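Local atomic coordinates of aspartate semialdehyde dehydrogenase (Francisella tularensis subsp. tularensis, PDB entry 4WOJ), a protein that probably catalyses the NADPH-dependent reductive dephosphorylation of L-aspartyl-4-phosphate to L-aspartate-semialdehyde, a step shared by lysine, threonine and methionine biosynthesis. Residues I137-A149 against E243-L255. Numbering follows the deposited sequence.
Sequences IGSNCTVSLMSLA and EEYKAATELNKIL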
loop_
_atom_site.group_PDB
_atom_site.type_symbol
_atom_site.label_atom_id
_atom_site.label_comp_id
_atom_site.label_asym_id
_atom_site.label_seq_id
_atom_site.Cartn_x
_atom_site.Cartn_y
_atom_site.Cartn_z
ATOM N N ILE B 137 27.729 5.655 -6.705
ATOM C CA ILE B 137 26.490 6.214 -6.193
ATOM C C ILE B 137 25.477 5.120 -5.845
ATOM O O ILE B 137 25.293 4.166 -6.604
ATOM C CB ILE B 137 25.833 7.139 -7.206
ATOM C CG1 ILE B 137 26.873 7.942 -7.991
ATOM C CG2 ILE B 137 24.892 8.071 -6.497
ATOM C CD1 ILE B 137 27.773 8.833 -7.148
ATOM N N GLY B 138 24.856 5.254 -4.673
ATOM C CA GLY B 138 23.829 4.316 -4.223
ATOM C C GLY B 138 22.576 4.578 -5.020
ATOM O O GLY B 138 22.291 5.740 -5.370
ATOM N N SER B 139 21.842 3.514 -5.349
ATOM C CA SER B 139 20.621 3.651 -6.159
ATOM C C SER B 139 19.474 4.004 -5.252
ATOM O O SER B 139 19.627 4.052 -4.026
ATOM C CB SER B 139 20.295 2.385 -6.947
ATOM O OG SER B 139 20.053 1.275 -6.082
ATOM N N ASN B 140 18.345 4.328 -5.876
ATOM C CA ASN B 140 17.106 4.605 -5.173
ATOM C C ASN B 140 16.696 3.345 -4.409
ATOM O O ASN B 140 16.925 2.213 -4.855
ATOM C CB ASN B 140 16.037 5.048 -6.150
ATOM C CG ASN B 140 14.647 5.130 -5.534
ATOM O OD1 ASN B 140 13.827 4.229 -5.701
ATOM N ND2 ASN B 140 14.365 6.212 -4.861
ATOM N N CYS B 141 16.118 3.566 -3.242
ATOM C CA CYS B 141 15.800 2.500 -2.309
ATOM C C CYS B 141 14.856 1.431 -2.910
ATOM O O CYS B 141 15.009 0.243 -2.648
ATOM C CB CYS B 141 15.227 3.100 -1.006
ATOM S SG CYS B 141 14.187 4.573 -1.213
ATOM N N THR B 142 13.883 1.861 -3.701
ATOM C CA THR B 142 12.947 0.943 -4.324
ATOM C C THR B 142 13.673 -0.033 -5.258
ATOM O O THR B 142 13.392 -1.236 -5.281
ATOM C CB THR B 142 11.845 1.723 -5.074
ATOM O OG1 THR B 142 10.991 2.343 -4.109
ATOM C CG2 THR B 142 10.982 0.786 -5.953
ATOM N N VAL B 143 14.648 0.476 -5.997
ATOM C CA VAL B 143 15.413 -0.358 -6.917
ATOM C C VAL B 143 16.309 -1.336 -6.135
ATOM O O VAL B 143 16.474 -2.494 -6.492
ATOM C CB VAL B 143 16.291 0.507 -7.826
ATOM C CG1 VAL B 143 16.639 -0.263 -9.084
ATOM C CG2 VAL B 143 15.558 1.769 -8.215
ATOM N N SER B 144 16.909 -0.839 -5.061
ATOM C CA SER B 144 17.833 -1.650 -4.316
ATOM C C SER B 144 17.104 -2.789 -3.689
ATOM O O SER B 144 17.578 -3.894 -3.674
ATOM C CB SER B 144 18.488 -0.824 -3.257
ATOM O OG SER B 144 19.458 -0.057 -3.916
ATOM N N LEU B 145 15.927 -2.505 -3.182
ATOM C CA LEU B 145 15.203 -3.480 -2.409
ATOM C C LEU B 145 14.531 -4.503 -3.278
ATOM O O LEU B 145 14.340 -5.617 -2.878
ATOM C CB LEU B 145 14.179 -2.759 -1.523
ATOM C CG LEU B 145 14.903 -2.013 -0.395
ATOM C CD1 LEU B 145 13.973 -1.164 0.437
ATOM C CD2 LEU B 145 15.624 -3.015 0.471
ATOM N N MET B 146 14.123 -4.091 -4.467
ATOM C CA MET B 146 13.456 -4.983 -5.388
ATOM C C MET B 146 14.453 -5.939 -6.002
ATOM O O MET B 146 14.253 -7.153 -6.040
ATOM C CB MET B 146 12.850 -4.157 -6.492
ATOM C CG MET B 146 12.165 -4.990 -7.520
ATOM S SD MET B 146 11.946 -3.952 -8.958
ATOM C CE MET B 146 13.198 -4.720 -9.959
ATOM N N SER B 147 15.546 -5.366 -6.470
ATOM C CA SER B 147 16.532 -6.110 -7.205
ATOM C C SER B 147 17.103 -7.201 -6.345
ATOM O O SER B 147 17.292 -8.324 -6.812
ATOM C CB SER B 147 17.669 -5.180 -7.652
ATOM O OG SER B 147 17.150 -4.122 -8.442
ATOM N N LEU B 148 17.385 -6.874 -5.080
ATOM C CA LEU B 148 17.835 -7.877 -4.102
ATOM C C LEU B 148 16.808 -8.989 -3.863
ATOM O O LEU B 148 17.175 -10.141 -3.688
ATOM C CB LEU B 148 18.205 -7.222 -2.735
ATOM C CG LEU B 148 19.454 -6.339 -2.717
ATOM C CD1 LEU B 148 19.468 -5.416 -1.495
ATOM C CD2 LEU B 148 20.708 -7.189 -2.737
ATOM N N ALA B 149 15.538 -8.651 -3.814
ATOM C CA ALA B 149 14.523 -9.649 -3.522
ATOM C C ALA B 149 14.404 -10.683 -4.674
ATOM O O ALA B 149 14.354 -11.886 -4.441
ATOM C CB ALA B 149 13.196 -8.982 -3.292
ATOM N N GLU B 243 10.281 9.500 -8.759
ATOM C CA GLU B 243 10.447 8.267 -7.980
ATOM C C GLU B 243 10.256 7.009 -8.789
ATOM O O GLU B 243 11.005 6.043 -8.625
ATOM C CB GLU B 243 9.457 8.241 -6.811
ATOM C CG GLU B 243 9.745 7.168 -5.755
ATOM C CD GLU B 243 11.053 7.396 -5.018
ATOM O OE1 GLU B 243 11.676 8.465 -5.203
ATOM O OE2 GLU B 243 11.451 6.511 -4.216
ATOM N N GLU B 244 9.246 7.049 -9.661
ATOM C CA GLU B 244 8.820 5.921 -10.517
ATOM C C GLU B 244 9.695 5.724 -11.775
ATOM O O GLU B 244 10.029 4.604 -12.138
ATOM C CB GLU B 244 7.360 6.133 -10.941
ATOM C CG GLU B 244 6.388 6.137 -9.766
ATOM C CD GLU B 244 5.052 6.819 -10.044
ATOM O OE1 GLU B 244 4.861 7.454 -11.111
ATOM O OE2 GLU B 244 4.171 6.723 -9.174
ATOM N N TYR B 245 10.058 6.814 -12.434
ATOM C CA TYR B 245 10.978 6.753 -13.573
ATOM C C TYR B 245 12.378 6.206 -13.138
ATOM O O TYR B 245 13.065 5.579 -13.927
ATOM C CB TYR B 245 11.083 8.153 -14.245
ATOM C CG TYR B 245 12.416 8.432 -14.904
ATOM C CD1 TYR B 245 12.616 8.205 -16.261
ATOM C CD2 TYR B 245 13.495 8.902 -14.145
ATOM C CE1 TYR B 245 13.855 8.452 -16.832
ATOM C CE2 TYR B 245 14.740 9.151 -14.705
ATOM C CZ TYR B 245 14.919 8.927 -16.040
ATOM O OH TYR B 245 16.171 9.182 -16.558
ATOM N N LYS B 246 12.820 6.519 -11.915
ATOM C CA LYS B 246 14.109 6.027 -11.405
ATOM C C LYS B 246 14.217 4.523 -11.498
ATOM O O LYS B 246 15.292 3.983 -11.730
ATOM C CB LYS B 246 14.306 6.342 -9.916
ATOM C CG LYS B 246 14.585 7.792 -9.592
ATOM C CD LYS B 246 14.942 7.990 -8.126
ATOM C CE LYS B 246 15.034 9.473 -7.753
ATOM N NZ LYS B 246 13.740 10.011 -7.212
ATOM N N ALA B 247 13.115 3.842 -11.231
ATOM C CA ALA B 247 13.152 2.406 -11.203
ATOM C C ALA B 247 13.793 1.798 -12.461
ATOM O O ALA B 247 14.815 1.147 -12.359
ATOM C CB ALA B 247 11.775 1.819 -10.940
ATOM N N ALA B 248 13.244 2.040 -13.638
ATOM C CA ALA B 248 13.663 1.255 -14.816
ATOM C C ALA B 248 15.107 1.526 -15.191
ATOM O O ALA B 248 15.870 0.621 -15.438
ATOM C CB ALA B 248 12.743 1.498 -15.982
ATOM N N THR B 249 15.480 2.789 -15.213
ATOM C CA THR B 249 16.782 3.226 -15.720
ATOM C C THR B 249 17.931 2.817 -14.821
ATOM O O THR B 249 18.986 2.400 -15.299
ATOM C CB THR B 249 16.791 4.757 -15.903
ATOM O OG1 THR B 249 16.056 5.374 -14.825
ATOM C CG2 THR B 249 16.123 5.107 -17.252
ATOM N N GLU B 250 17.701 2.911 -13.523
ATOM C CA GLU B 250 18.677 2.473 -12.500
ATOM C C GLU B 250 18.868 0.946 -12.487
ATOM O O GLU B 250 19.999 0.457 -12.482
ATOM C CB GLU B 250 18.273 2.977 -11.104
ATOM C CG GLU B 250 18.307 4.499 -11.007
ATOM C CD GLU B 250 17.999 5.058 -9.619
ATOM O OE1 GLU B 250 17.988 4.289 -8.629
ATOM O OE2 GLU B 250 17.725 6.279 -9.532
ATOM N N LEU B 251 17.764 0.206 -12.514
ATOM C CA LEU B 251 17.834 -1.257 -12.613
ATOM C C LEU B 251 18.649 -1.676 -13.833
ATOM O O LEU B 251 19.529 -2.528 -13.748
ATOM C CB LEU B 251 16.437 -1.900 -12.697
ATOM C CG LEU B 251 16.442 -3.428 -12.902
ATOM C CD1 LEU B 251 16.958 -4.111 -11.647
ATOM C CD2 LEU B 251 15.091 -3.980 -13.283
ATOM N N ASN B 252 18.366 -1.069 -14.973
ATOM C CA ASN B 252 19.123 -1.397 -16.204
ATOM C C ASN B 252 20.580 -0.926 -16.149
ATOM O O ASN B 252 21.482 -1.611 -16.614
ATOM C CB ASN B 252 18.353 -0.940 -17.436
ATOM C CG ASN B 252 17.124 -1.814 -17.662
ATOM O OD1 ASN B 252 17.248 -2.954 -18.114
ATOM N ND2 ASN B 252 15.951 -1.334 -17.259
ATOM N N LYS B 253 20.822 0.197 -15.491
ATOM C CA LYS B 253 22.212 0.617 -15.274
ATOM C C LYS B 253 22.936 -0.380 -14.348
ATOM O O LYS B 253 24.072 -0.729 -14.595
ATOM C CB LYS B 253 22.302 2.045 -14.754
ATOM C CG LYS B 253 23.737 2.472 -14.512
ATOM C CD LYS B 253 23.944 3.984 -14.533
ATOM C CE LYS B 253 25.432 4.286 -14.685
ATOM N NZ LYS B 253 25.731 5.745 -14.594
ATOM N N ILE B 254 22.275 -0.838 -13.292
ATOM C CA ILE B 254 22.920 -1.744 -12.339
ATOM C C ILE B 254 23.241 -3.062 -12.996
ATOM O O ILE B 254 24.299 -3.639 -12.775
ATOM C CB ILE B 254 22.043 -2.023 -11.107
ATOM C CG1 ILE B 254 21.911 -0.772 -10.244
ATOM C CG2 ILE B 254 22.651 -3.136 -10.258
ATOM C CD1 ILE B 254 20.931 -0.912 -9.100
ATOM N N LEU B 255 22.300 -3.583 -13.761
ATOM C CA LEU B 255 22.508 -4.872 -14.462
ATOM C C LEU B 255 23.302 -4.704 -15.776
ATOM O O LEU B 255 23.716 -5.696 -16.354
ATOM C CB LEU B 255 21.172 -5.545 -14.762
ATOM C CG LEU B 255 20.323 -5.908 -13.544
ATOM C CD1 LEU B 255 18.886 -6.162 -13.928
ATOM C CD2 LEU B 255 20.897 -7.120 -12.824
#
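Helix 141-149, entered from the last strand-to-helix turn of the Rossmann-like sheet, packs on helix 243-255 of the dimerisation domain, the axes of the two segments 9.0 Å apart at closest approach and crossing at -51°. The closest pair of CA atoms is V143 and A247, 5.6 Å apart. Here V143 is a knob in a hole made by A247, E250, L251 and I254: CG1, anti to the backbone N (chi1 -158°), reaches L251 and I254, while CG2 faces A247 and the E250 carboxylate. Beside it, the bent end of M146 puts CE against L251 CD2.

The turn into the helix is held by two glutamates. E250, extended beyond CG, receives the backbone N of N140 on the syn side of OE1 (2.8 Å), and its OE2 pairs with R108. N140, the N-cap, takes T142 N on OD1, and its ND2 donates nearly straight to E243 OE2, from above a carboxylate plane turned 75° from the amide. The predicted acyl-thioester residue, C141, lies between N140 and T142, so these bonds probably help to fix its backbone. K246 flanks the cap, with CD 3.7 Å from N140 CB and NZ weakly bridging to E243 OE1.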